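Putative curved DNA-binding protein (Chaetomium thermophilum var. thermophilum DSM 1495, PDB 4IPA) probably acts in ribosome biogenesis as Arx1, a factor with a methionine aminopeptidase-like fold, and may also bind DNA. Local coordinates at residues A[41-46]-A[83-88]; A[117-122]-A[344-349]; A[198-203]-A[231-236]. All blocks are in the same frame, centred on the assembly; numbering follows the deposited sequence.

Contact 1. Residues A[41-46]-A[83-88]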
ATOM      1  N   ALA A  41       4.560 -13.472   1.361  1.00 20.60           N
ATOM      2  CA  ALA A  41       5.641 -14.192   2.013  1.00 24.03           C
ATOM      3  C   ALA A  41       6.454 -14.955   0.975  1.00 27.43           C
ATOM      4  O   ALA A  41       7.685 -14.942   1.020  1.00 24.14           O
ATOM      5  CB  ALA A  41       5.106 -15.133   3.077  1.00 25.35           C
ATOM      6  N   GLU A  42       5.758 -15.592   0.033  1.00 23.85           N
ATOM      7  CA  GLU A  42       6.418 -16.319  -1.047  1.00 23.37           C
ATOM      8  C   GLU A  42       7.198 -15.388  -1.950  1.00 21.29           C
ATOM      9  O   GLU A  42       8.275 -15.728  -2.402  1.00 24.50           O
ATOM     10  CB  GLU A  42       5.419 -17.130  -1.883  1.00 26.74           C
ATOM     11  CG  GLU A  42       4.757 -18.282  -1.142  1.00 30.57           C
ATOM     12  CD  GLU A  42       5.756 -19.328  -0.631  1.00 44.53           C
ATOM     13  OE1 GLU A  42       6.961 -19.245  -0.971  1.00 44.00           O
ATOM     14  OE2 GLU A  42       5.330 -20.242   0.112  1.00 48.62           O
ATOM     15  N   VAL A  43       6.649 -14.208  -2.219  1.00 27.98           N
ATOM     16  CA  VAL A  43       7.352 -13.233  -3.044  1.00 21.20           C
ATOM     17  C   VAL A  43       8.583 -12.665  -2.330  1.00 24.24           C
ATOM     18  O   VAL A  43       9.612 -12.454  -2.962  1.00 21.57           O
ATOM     19  CB  VAL A  43       6.429 -12.082  -3.514  1.00 22.81           C
ATOM     20  CG1 VAL A  43       7.243 -10.994  -4.227  1.00 18.01           C
ATOM     21  CG2 VAL A  43       5.362 -12.609  -4.443  1.00 16.49           C
ATOM     22  N   SER A  44       8.482 -12.427  -1.019  1.00 22.32           N
ATOM     23  CA  SER A  44       9.610 -11.873  -0.265  1.00 20.53           C
ATOM     24  C   SER A  44      10.817 -12.820  -0.293  1.00 23.06           C
ATOM     25  O   SER A  44      11.961 -12.378  -0.341  1.00 24.78           O
ATOM     26  CB  SER A  44       9.219 -11.535   1.190  1.00 20.86           C
ATOM     27  OG  SER A  44       8.148 -10.592   1.262  1.00 21.72           O
ATOM     28  N   LYS A  45      10.559 -14.123  -0.259  1.00 25.87           N
ATOM     29  CA  LYS A  45      11.634 -15.114  -0.331  1.00 28.90           C
ATOM     30  C   LYS A  45      12.365 -15.084  -1.682  1.00 25.01           C
ATOM     31  O   LYS A  45      13.535 -15.426  -1.760  1.00 28.38           O
ATOM     32  CB  LYS A  45      11.077 -16.515  -0.053  1.00 29.88           C
ATOM     33  CG  LYS A  45      10.771 -16.759   1.422  1.00 39.10           C
ATOM     34  CD  LYS A  45       9.779 -17.898   1.638  1.00 43.34           C
ATOM     35  CE  LYS A  45      10.308 -19.235   1.139  1.00 52.70           C
ATOM     36  NZ  LYS A  45       9.321 -20.329   1.411  1.00 57.73           N
ATOM     37  N   LEU A  46      11.672 -14.676  -2.743  1.00 23.20           N
ATOM     38  CA  LEU A  46      12.306 -14.581  -4.055  1.00 25.24           C
ATOM     39  C   LEU A  46      13.185 -13.341  -4.192  1.00 27.56           C
ATOM     40  O   LEU A  46      13.998 -13.268  -5.113  1.00 25.72           O
ATOM     41  CB  LEU A  46      11.265 -14.612  -5.187  1.00 18.26           C
ATOM     42  CG  LEU A  46      10.312 -15.818  -5.219  1.00 24.07           C
ATOM     43  CD1 LEU A  46       9.267 -15.680  -6.336  1.00 18.51           C
ATOM     44  CD2 LEU A  46      11.081 -17.125  -5.363  1.00 22.31           C
ATOM     45  N   HIS A  83      -4.392  -5.888  -6.537  1.00 17.05           N
ATOM     46  CA  HIS A  83      -3.160  -5.156  -6.862  1.00 14.34           C
ATOM     47  C   HIS A  83      -2.136  -6.117  -7.412  1.00 15.28           C
ATOM     48  O   HIS A  83      -1.851  -7.143  -6.784  1.00 16.79           O
ATOM     49  CB  HIS A  83      -2.584  -4.476  -5.618  1.00 14.44           C
ATOM     50  CG  HIS A  83      -1.618  -3.363  -5.908  1.00 15.54           C
ATOM     51  ND1 HIS A  83      -0.301  -3.584  -6.267  1.00 14.02           N
ATOM     52  CD2 HIS A  83      -1.767  -2.012  -5.854  1.00 14.22           C
ATOM     53  CE1 HIS A  83       0.310  -2.424  -6.437  1.00 15.90           C
ATOM     54  NE2 HIS A  83      -0.558  -1.451  -6.196  1.00 13.43           N
ATOM     55  N   PRO A  84      -1.556  -5.782  -8.573  1.00 14.12           N
ATOM     56  CA  PRO A  84      -0.515  -6.608  -9.187  1.00 16.98           C
ATOM     57  C   PRO A  84       0.676  -6.772  -8.246  1.00 16.02           C
ATOM     58  O   PRO A  84       0.903  -5.910  -7.394  1.00 15.14           O
ATOM     59  CB  PRO A  84      -0.091  -5.777 -10.402  1.00 15.62           C
ATOM     60  CG  PRO A  84      -0.392  -4.380 -10.011  1.00 14.64           C
ATOM     61  CD  PRO A  84      -1.690  -4.480  -9.249  1.00 14.39           C
ATOM     62  N   THR A  85       1.412  -7.870  -8.387  1.00 15.00           N
ATOM     63  CA  THR A  85       2.657  -8.044  -7.662  1.00 17.29           C
ATOM     64  C   THR A  85       3.645  -6.983  -8.124  1.00 17.41           C
ATOM     65  O   THR A  85       3.921  -6.856  -9.313  1.00 17.76           O
ATOM     66  CB  THR A  85       3.292  -9.409  -7.954  1.00 20.96           C
ATOM     67  OG1 THR A  85       2.413 -10.460  -7.537  1.00 17.90           O
ATOM     68  CG2 THR A  85       4.614  -9.536  -7.217  1.00 19.76           C
ATOM     69  N   THR A  86       4.167  -6.194  -7.201  1.00 16.11           N
ATOM     70  CA  THR A  86       5.141  -5.191  -7.602  1.00 16.33           C
ATOM     71  C   THR A  86       6.345  -5.277  -6.686  1.00 15.18           C
ATOM     72  O   THR A  86       6.225  -5.634  -5.517  1.00 15.39           O
ATOM     73  CB  THR A  86       4.567  -3.768  -7.555  1.00 14.49           C
ATOM     74  OG1 THR A  86       4.116  -3.493  -6.224  1.00 15.08           O
ATOM     75  CG2 THR A  86       3.420  -3.609  -8.556  1.00 13.33           C
ATOM     76  N   VAL A  87       7.506  -4.938  -7.222  1.00 16.72           N
ATOM     77  CA  VAL A  87       8.752  -5.084  -6.492  1.00 14.64           C
ATOM     78  C   VAL A  87       9.592  -3.863  -6.803  1.00 15.53           C
ATOM     79  O   VAL A  87      10.106  -3.729  -7.904  1.00 15.72           O
ATOM     80  CB  VAL A  87       9.460  -6.385  -6.901  1.00 16.06           C
ATOM     81  CG1 VAL A  87      10.855  -6.482  -6.288  1.00 13.20           C
ATOM     82  CG2 VAL A  87       8.598  -7.592  -6.500  1.00 13.83           C
ATOM     83  N   SER A  88       9.701  -2.959  -5.833  1.00 15.65           N
ATOM     84  CA  SER A  88      10.243  -1.631  -6.091  1.00 17.17           C
ATOM     85  C   SER A  88      11.581  -1.398  -5.399  1.00 17.69           C
ATOM     86  O   SER A  88      11.682  -1.508  -4.175  1.00 13.19           O
ATOM     87  CB  SER A  88       9.239  -0.556  -5.669  1.00 14.39           C
ATOM     88  OG  SER A  88       7.973  -0.828  -6.234  1.00 17.70           O
TER
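No flat group enters the meeting of V43 with T85 and V87, which is methyl against methyl; the one ring that makes a hydrogen bond here, the imidazole of H83, has its bond within its own segment, to P84. H83 ND1 donates to P84 O at 2.9 Å, meeting a lone pair of that oxygen in the carbonyl plane, although the acceptor lies 15° out of the ring plane. Across the contact V43 uses both of its methyl branches: CG2 meets CG2 of T85 at 4.2 Å, and CG1 meets CG2 of V87 at 4.3 Å. These two strand residues, two positions apart, turn to the helix, while T86 between them turns away and bonds through its hydroxyl to Q119 O. This is helix-on-sheet packing in the peptidase M24, or pita-bread, fold, with helix 23-46 lying on one face of the antiparallel sheet of strands 79-88, 115-124 and 127-136. Short branched side chains suit the place because they fill it close to the backbone, where the CA atoms of V43 and T85 are 8.4 Å apart. Threonine does double duty: at chi1 -61° its methyl goes to V43 while OG1 is left to bond D61. I56 of helix 53-69 touches both valines.

Contact 2. Residues A[117-122]-A[344-349]; sequences KIQLGA and RLLTTI
Van der Waals contacts join K117 to R344 and Q119 to L346. K117 CG lies 3.8 Å from R344 NE, approaching the guanidinium obliquely, and the two side chains cross at about a right angle. Farther along, L346 CD1 rests 3.8 Å from Q119 CD, so leucine gives the amide group an apolar neighbour. Q119 turns CG away from its backbone N (chi1 174°) and stays extended beyond it, which brings its amide to the edge of the R344 guanidinium, near its plane, the two flat groups turned 56° apart. Among the charged groups, R344 NH1 forms a salt bridge with E254 on the adjoining strand 250-258, which probably offsets the cost of burying the arginine. K117 bends at chi2 and chi3, leading its ammonium away to the backbone carbonyls of P89, A90, P115 and V342. Long side chains suit these places because the axes of the two segments come no closer than 7.8 Å, running roughly parallel at 23° without sharing backbone bonds. Strand 115-124 of the three-stranded sheet thus faces strand 342-352 of the five-stranded one, the interior meeting of two halves characteristic of the pita-bread fold of methionine aminopeptidases.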
ATOM      1  N   LYS A 117      10.290  -2.595  -1.760  1.00 14.57           N
ATOM      2  CA  LYS A 117       8.872  -2.524  -1.422  1.00 15.99           C
ATOM      3  C   LYS A 117       8.128  -3.575  -2.204  1.00 16.18           C
ATOM      4  O   LYS A 117       8.184  -3.605  -3.425  1.00 16.06           O
ATOM      5  CB  LYS A 117       8.273  -1.146  -1.729  1.00 15.01           C
ATOM      6  CG  LYS A 117       8.582  -0.103  -0.702  1.00 16.05           C
ATOM      7  CD  LYS A 117      10.074   0.188  -0.670  1.00 14.90           C
ATOM      8  CE  LYS A 117      10.529   0.874  -1.959  1.00 17.41           C
ATOM      9  NZ  LYS A 117      11.978   1.256  -1.878  1.00 17.19           N
ATOM     10  N   ILE A 118       7.441  -4.446  -1.486  1.00 14.72           N
ATOM     11  CA  ILE A 118       6.639  -5.466  -2.117  1.00 13.42           C
ATOM     12  C   ILE A 118       5.181  -5.185  -1.783  1.00 13.75           C
ATOM     13  O   ILE A 118       4.762  -5.242  -0.624  1.00 17.35           O
ATOM     14  CB  ILE A 118       7.066  -6.854  -1.658  1.00 13.82           C
ATOM     15  CG1 ILE A 118       8.567  -7.031  -1.924  1.00 17.47           C
ATOM     16  CG2 ILE A 118       6.258  -7.928  -2.390  1.00 12.16           C
ATOM     17  CD1 ILE A 118       9.331  -7.613  -0.770  1.00 21.86           C
ATOM     18  N   GLN A 119       4.428  -4.820  -2.805  1.00 15.14           N
ATOM     19  CA  GLN A 119       3.031  -4.463  -2.646  1.00 14.86           C
ATOM     20  C   GLN A 119       2.217  -5.279  -3.630  1.00 16.42           C
ATOM     21  O   GLN A 119       2.515  -5.325  -4.831  1.00 14.61           O
ATOM     22  CB  GLN A 119       2.828  -2.966  -2.873  1.00 12.69           C
ATOM     23  CG  GLN A 119       1.376  -2.493  -2.881  1.00 12.69           C
ATOM     24  CD  GLN A 119       1.290  -0.967  -2.745  1.00 18.41           C
ATOM     25  OE1 GLN A 119       0.334  -0.328  -3.201  1.00 15.18           O
ATOM     26  NE2 GLN A 119       2.306  -0.384  -2.112  1.00 14.91           N
ATOM     27  N   LEU A 120       1.190  -5.935  -3.109  1.00 14.79           N
ATOM     28  CA  LEU A 120       0.347  -6.779  -3.927  1.00 17.38           C
ATOM     29  C   LEU A 120      -0.950  -6.972  -3.181  1.00 15.63           C
ATOM     30  O   LEU A 120      -1.079  -6.525  -2.047  1.00 18.38           O
ATOM     31  CB  LEU A 120       1.034  -8.123  -4.172  1.00 15.23           C
ATOM     32  CG  LEU A 120       1.458  -8.926  -2.944  1.00 17.20           C
ATOM     33  CD1 LEU A 120       0.323  -9.815  -2.460  1.00 17.14           C
ATOM     34  CD2 LEU A 120       2.700  -9.775  -3.277  1.00 16.78           C
ATOM     35  N   GLY A 121      -1.916  -7.627  -3.805  1.00 15.99           N
ATOM     36  CA  GLY A 121      -3.145  -7.922  -3.102  1.00 16.14           C
ATOM     37  C   GLY A 121      -4.174  -8.701  -3.881  1.00 21.40           C
ATOM     38  O   GLY A 121      -4.161  -8.730  -5.120  1.00 21.22           O
ATOM     39  N   ALA A 122      -5.072  -9.328  -3.127  1.00 17.10           N
ATOM     40  CA  ALA A 122      -6.169 -10.094  -3.686  1.00 18.16           C
ATOM     41  C   ALA A 122      -7.523  -9.486  -3.357  1.00 21.00           C
ATOM     42  O   ALA A 122      -7.650  -8.586  -2.521  1.00 21.96           O
ATOM     43  CB  ALA A 122      -6.127 -11.539  -3.191  1.00 23.79           C
ATOM     44  N   ARG A 344       8.191   1.845   2.820  1.00 17.12           N
ATOM     45  CA  ARG A 344       6.721   1.949   2.805  1.00 17.12           C
ATOM     46  C   ARG A 344       6.043   0.755   3.474  1.00 16.96           C
ATOM     47  O   ARG A 344       6.508  -0.393   3.388  1.00 18.13           O
ATOM     48  CB  ARG A 344       6.172   2.094   1.369  1.00 17.38           C
ATOM     49  CG  ARG A 344       6.733   3.283   0.578  1.00 21.01           C
ATOM     50  CD  ARG A 344       5.928   3.565  -0.711  1.00 20.30           C
ATOM     51  NE  ARG A 344       5.942   2.425  -1.620  1.00 16.74           N
ATOM     52  CZ  ARG A 344       4.911   1.604  -1.816  1.00 20.17           C
ATOM     53  NH1 ARG A 344       3.752   1.797  -1.182  1.00 19.87           N
ATOM     54  NH2 ARG A 344       5.035   0.594  -2.661  1.00 14.59           N
ATOM     55  N   LEU A 345       4.948   1.031   4.161  1.00 14.70           N
ATOM     56  CA  LEU A 345       4.082  -0.030   4.655  1.00 17.16           C
ATOM     57  C   LEU A 345       2.649   0.268   4.256  1.00 14.98           C
ATOM     58  O   LEU A 345       2.239   1.424   4.173  1.00 14.59           O
ATOM     59  CB  LEU A 345       4.173  -0.133   6.169  1.00 15.82           C
ATOM     60  CG  LEU A 345       5.539  -0.542   6.725  1.00 20.63           C
ATOM     61  CD1 LEU A 345       5.645  -0.152   8.211  1.00 19.28           C
ATOM     62  CD2 LEU A 345       5.763  -2.035   6.513  1.00 18.49           C
ATOM     63  N   LEU A 346       1.882  -0.787   4.024  1.00 15.33           N
ATOM     64  CA  LEU A 346       0.497  -0.637   3.648  1.00 14.96           C
ATOM     65  C   LEU A 346      -0.241  -1.785   4.315  1.00 17.25           C
ATOM     66  O   LEU A 346       0.095  -2.964   4.136  1.00 16.31           O
ATOM     67  CB  LEU A 346       0.318  -0.647   2.116  1.00 13.97           C
ATOM     68  CG  LEU A 346      -0.918   0.095   1.569  1.00 19.03           C
ATOM     69  CD1 LEU A 346      -0.866   0.359   0.035  1.00 11.86           C
ATOM     70  CD2 LEU A 346      -2.212  -0.621   1.952  1.00 13.32           C
ATOM     71  N   THR A 347      -1.233  -1.418   5.108  1.00 14.17           N
ATOM     72  CA  THR A 347      -2.013  -2.371   5.867  1.00 14.00           C
ATOM     73  C   THR A 347      -3.482  -2.145   5.531  1.00 13.79           C
ATOM     74  O   THR A 347      -3.953  -1.008   5.514  1.00 15.36           O
ATOM     75  CB  THR A 347      -1.806  -2.142   7.384  1.00 16.63           C
ATOM     76  OG1 THR A 347      -0.402  -2.168   7.696  1.00 18.50           O
ATOM     77  CG2 THR A 347      -2.533  -3.205   8.201  1.00 14.82           C
ATOM     78  N   THR A 348      -4.216  -3.215   5.269  1.00 14.45           N
ATOM     79  CA  THR A 348      -5.665  -3.101   5.126  1.00 14.51           C
ATOM     80  C   THR A 348      -6.331  -3.376   6.474  1.00 14.46           C
ATOM     81  O   THR A 348      -6.169  -4.456   7.028  1.00 16.51           O
ATOM     82  CB  THR A 348      -6.193  -4.069   4.061  1.00 16.90           C
ATOM     83  OG1 THR A 348      -5.685  -3.672   2.781  1.00 13.73           O
ATOM     84  CG2 THR A 348      -7.749  -4.048   4.034  1.00 16.87           C
ATOM     85  N   ILE A 349      -7.049  -2.394   7.009  1.00 13.82           N
ATOM     86  CA  ILE A 349      -7.668  -2.536   8.327  1.00 17.56           C
ATOM     87  C   ILE A 349      -9.189  -2.532   8.305  1.00 19.94           C
ATOM     88  O   ILE A 349      -9.819  -2.041   7.367  1.00 16.91           O
ATOM     89  CB  ILE A 349      -7.269  -1.398   9.288  1.00 16.58           C
ATOM     90  CG1 ILE A 349      -7.863  -0.072   8.795  1.00 15.90           C
ATOM     91  CG2 ILE A 349      -5.750  -1.356   9.491  1.00 14.56           C
ATOM     92  CD1 ILE A 349      -7.596   1.113   9.698  1.00 16.89           C
TER

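Contact 3. Residues A[198-203]-A[231-236]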
ATOM      1  N   SER A 198       1.426  16.651  10.837  1.00 23.28           N
ATOM      2  CA  SER A 198       2.504  17.202  11.661  1.00 26.51           C
ATOM      3  C   SER A 198       3.018  16.182  12.680  1.00 23.44           C
ATOM      4  O   SER A 198       4.221  16.092  12.922  1.00 25.02           O
ATOM      5  CB  SER A 198       2.086  18.507  12.345  1.00 23.92           C
ATOM      6  OG  SER A 198       1.081  18.271  13.310  1.00 29.37           O
ATOM      7  N   LEU A 199       2.113  15.403  13.264  1.00 22.65           N
ATOM      8  CA  LEU A 199       2.529  14.329  14.166  1.00 23.48           C
ATOM      9  C   LEU A 199       3.402  13.275  13.446  1.00 25.77           C
ATOM     10  O   LEU A 199       4.490  12.930  13.916  1.00 22.66           O
ATOM     11  CB  LEU A 199       1.317  13.676  14.843  1.00 24.76           C
ATOM     12  CG  LEU A 199       0.575  14.512  15.901  1.00 34.31           C
ATOM     13  CD1 LEU A 199      -0.797  13.922  16.198  1.00 30.60           C
ATOM     14  CD2 LEU A 199       1.375  14.668  17.195  1.00 28.98           C
ATOM     15  N   LEU A 200       2.948  12.777  12.297  1.00 21.19           N
ATOM     16  CA  LEU A 200       3.760  11.811  11.564  1.00 20.79           C
ATOM     17  C   LEU A 200       5.105  12.412  11.131  1.00 21.37           C
ATOM     18  O   LEU A 200       6.119  11.716  11.111  1.00 20.30           O
ATOM     19  CB  LEU A 200       3.002  11.229  10.365  1.00 21.75           C
ATOM     20  CG  LEU A 200       2.353   9.870  10.647  1.00 24.55           C
ATOM     21  CD1 LEU A 200       1.354   9.971  11.825  1.00 19.56           C
ATOM     22  CD2 LEU A 200       1.686   9.324   9.399  1.00 14.03           C
ATOM     23  N   GLU A 201       5.112  13.700  10.798  1.00 20.52           N
ATOM     24  CA  GLU A 201       6.356  14.368  10.430  1.00 25.68           C
ATOM     25  C   GLU A 201       7.288  14.412  11.621  1.00 21.34           C
ATOM     26  O   GLU A 201       8.500  14.270  11.477  1.00 22.38           O
ATOM     27  CB  GLU A 201       6.104  15.789   9.921  1.00 23.26           C
ATOM     28  CG  GLU A 201       5.536  15.856   8.527  1.00 27.92           C
ATOM     29  CD  GLU A 201       5.178  17.273   8.123  1.00 36.86           C
ATOM     30  OE1 GLU A 201       5.181  18.154   9.007  1.00 37.56           O
ATOM     31  OE2 GLU A 201       4.893  17.508   6.925  1.00 44.41           O
ATOM     32  N   LYS A 202       6.702  14.620  12.794  1.00 21.93           N
ATOM     33  CA  LYS A 202       7.436  14.632  14.048  1.00 19.25           C
ATOM     34  C   LYS A 202       8.083  13.271  14.245  1.00 20.79           C
ATOM     35  O   LYS A 202       9.215  13.184  14.681  1.00 23.09           O
ATOM     36  CB  LYS A 202       6.455  14.888  15.191  1.00 25.04           C
ATOM     37  CG  LYS A 202       6.888  15.843  16.297  1.00 32.23           C
ATOM     38  CD  LYS A 202       5.617  16.458  16.929  1.00 37.30           C
ATOM     39  CE  LYS A 202       5.845  17.011  18.330  1.00 49.29           C
ATOM     40  NZ  LYS A 202       4.559  17.248  19.082  1.00 46.27           N
ATOM     41  N   VAL A 203       7.345  12.204  13.943  1.00 21.30           N
ATOM     42  CA  VAL A 203       7.859  10.849  14.133  1.00 23.87           C
ATOM     43  C   VAL A 203       9.072  10.590  13.240  1.00 23.53           C
ATOM     44  O   VAL A 203      10.098  10.083  13.698  1.00 21.52           O
ATOM     45  CB  VAL A 203       6.786   9.787  13.845  1.00 23.64           C
ATOM     46  CG1 VAL A 203       7.404   8.397  13.894  1.00 19.50           C
ATOM     47  CG2 VAL A 203       5.604   9.915  14.835  1.00 20.54           C
ATOM     48  N   ILE A 231      -7.088   9.996   3.642  1.00 14.74           N
ATOM     49  CA  ILE A 231      -6.171  10.788   4.437  1.00 18.72           C
ATOM     50  C   ILE A 231      -4.902  11.017   3.635  1.00 17.28           C
ATOM     51  O   ILE A 231      -4.264  10.066   3.204  1.00 17.96           O
ATOM     52  CB  ILE A 231      -5.829  10.062   5.735  1.00 19.75           C
ATOM     53  CG1 ILE A 231      -7.098   9.929   6.590  1.00 18.31           C
ATOM     54  CG2 ILE A 231      -4.734  10.809   6.489  1.00 19.95           C
ATOM     55  CD1 ILE A 231      -6.901   9.132   7.865  1.00 14.38           C
ATOM     56  N   ILE A 232      -4.542  12.271   3.404  1.00 17.91           N
ATOM     57  CA  ILE A 232      -3.329  12.544   2.657  1.00 18.27           C
ATOM     58  C   ILE A 232      -2.257  13.139   3.561  1.00 19.29           C
ATOM     59  O   ILE A 232      -2.416  14.257   4.038  1.00 19.01           O
ATOM     60  CB  ILE A 232      -3.581  13.503   1.498  1.00 19.90           C
ATOM     61  CG1 ILE A 232      -4.732  13.000   0.626  1.00 21.67           C
ATOM     62  CG2 ILE A 232      -2.284  13.701   0.686  1.00 17.97           C
ATOM     63  CD1 ILE A 232      -4.992  13.857  -0.606  1.00 23.12           C
ATOM     64  N   LEU A 233      -1.171  12.396   3.792  1.00 16.64           N
ATOM     65  CA  LEU A 233      -0.070  12.884   4.640  1.00 19.23           C
ATOM     66  C   LEU A 233       0.784  13.959   3.944  1.00 21.46           C
ATOM     67  O   LEU A 233       1.011  13.888   2.728  1.00 21.02           O
ATOM     68  CB  LEU A 233       0.840  11.734   5.046  1.00 22.15           C
ATOM     69  CG  LEU A 233       0.203  10.572   5.779  1.00 20.44           C
ATOM     70  CD1 LEU A 233       1.264   9.530   6.022  1.00 17.72           C
ATOM     71  CD2 LEU A 233      -0.461  11.030   7.100  1.00 19.01           C
ATOM     72  N   SER A 234       1.268  14.928   4.720  1.00 22.21           N
ATOM     73  CA  SER A 234       2.079  16.036   4.200  1.00 25.69           C
ATOM     74  C   SER A 234       1.643  16.451   2.818  1.00 28.62           C
ATOM     75  O   SER A 234       2.442  16.421   1.882  1.00 27.00           O
ATOM     76  CB  SER A 234       3.549  15.656   4.127  1.00 24.78           C
ATOM     77  OG  SER A 234       3.987  15.088   5.331  1.00 30.47           O
ATOM     78  N   PRO A 235       0.372  16.831   2.681  1.00 27.91           N
ATOM     79  CA  PRO A 235      -0.167  17.248   1.383  1.00 31.96           C
ATOM     80  C   PRO A 235       0.730  18.278   0.702  1.00 40.53           C
ATOM     81  O   PRO A 235       0.933  18.240  -0.516  1.00 43.86           O
ATOM     82  CB  PRO A 235      -1.504  17.912   1.759  1.00 36.75           C
ATOM     83  CG  PRO A 235      -1.437  18.162   3.252  1.00 31.14           C
ATOM     84  CD  PRO A 235      -0.585  17.047   3.778  1.00 24.86           C
ATOM     85  N   GLY A 236       1.264  19.198   1.498  1.00 36.69           N
ATOM     86  CA  GLY A 236       1.952  20.347   0.948  1.00 51.31           C
ATOM     87  C   GLY A 236       0.955  21.407   0.516  1.00 56.04           C
ATOM     88  O   GLY A 236       0.286  22.006   1.359  1.00 51.75           O
TER
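The helix carrying L200 faces the chain at L233, which follows on from I231 and I232 of an edge strand, with the two CA atoms 8.0 Å apart; the backbone then passes through left-handed angles at S234. The apolar half of the contact is a pair of leucines crossing at about a right angle. L200 CD2 presses on L233 CD1 at 3.4 Å, tighter than ordinary van der Waals contact, and stands 3.6 Å from L233 CD2, so one methyl of the helix sits against both branches of its partner. Leucine suits both positions, long and apolar enough for the buried side, where V163 and I211 also touch L200. One residue on, at the more exposed border, the partners are polar: E201 OE2 lies 3.0 Å from S234 OG, probably accepting a hydrogen bond, although another acceptor is within reach of the same proton. An extended chain beyond CG (chi2 174°) lets the glutamate bring its carboxylate to the short serine. S234 is also held by its backbone N, which bonds to the hydroxyl of S197. Helix 193-205 thereby packs against the edge of the five-stranded antiparallel sheet, an alpha/beta arrangement in keeping with the pita-bread fold.

From the N terminus, contact 1 is the first to close, returning strand 79-88 to helix 23-46 after a loop that includes helix 53-69. Contact 2 opens only afterwards, at 117-122, but the two are joined laterally: strands 79-88 and 115-124 are sheet neighbours, and V43 of contact 1 packs on I118. Contact 2 then closes the longest loop, 221 residues, when the chain comes back at 344-349. Nested inside it, contact 3 closes a short loop of 27 residues at the far edge of the five-stranded sheet. Contacts 1 and 3 lie on opposite sides of the chain's centre, about 27 Å apart between centres, with contact 2 joining the two sheets near the middle.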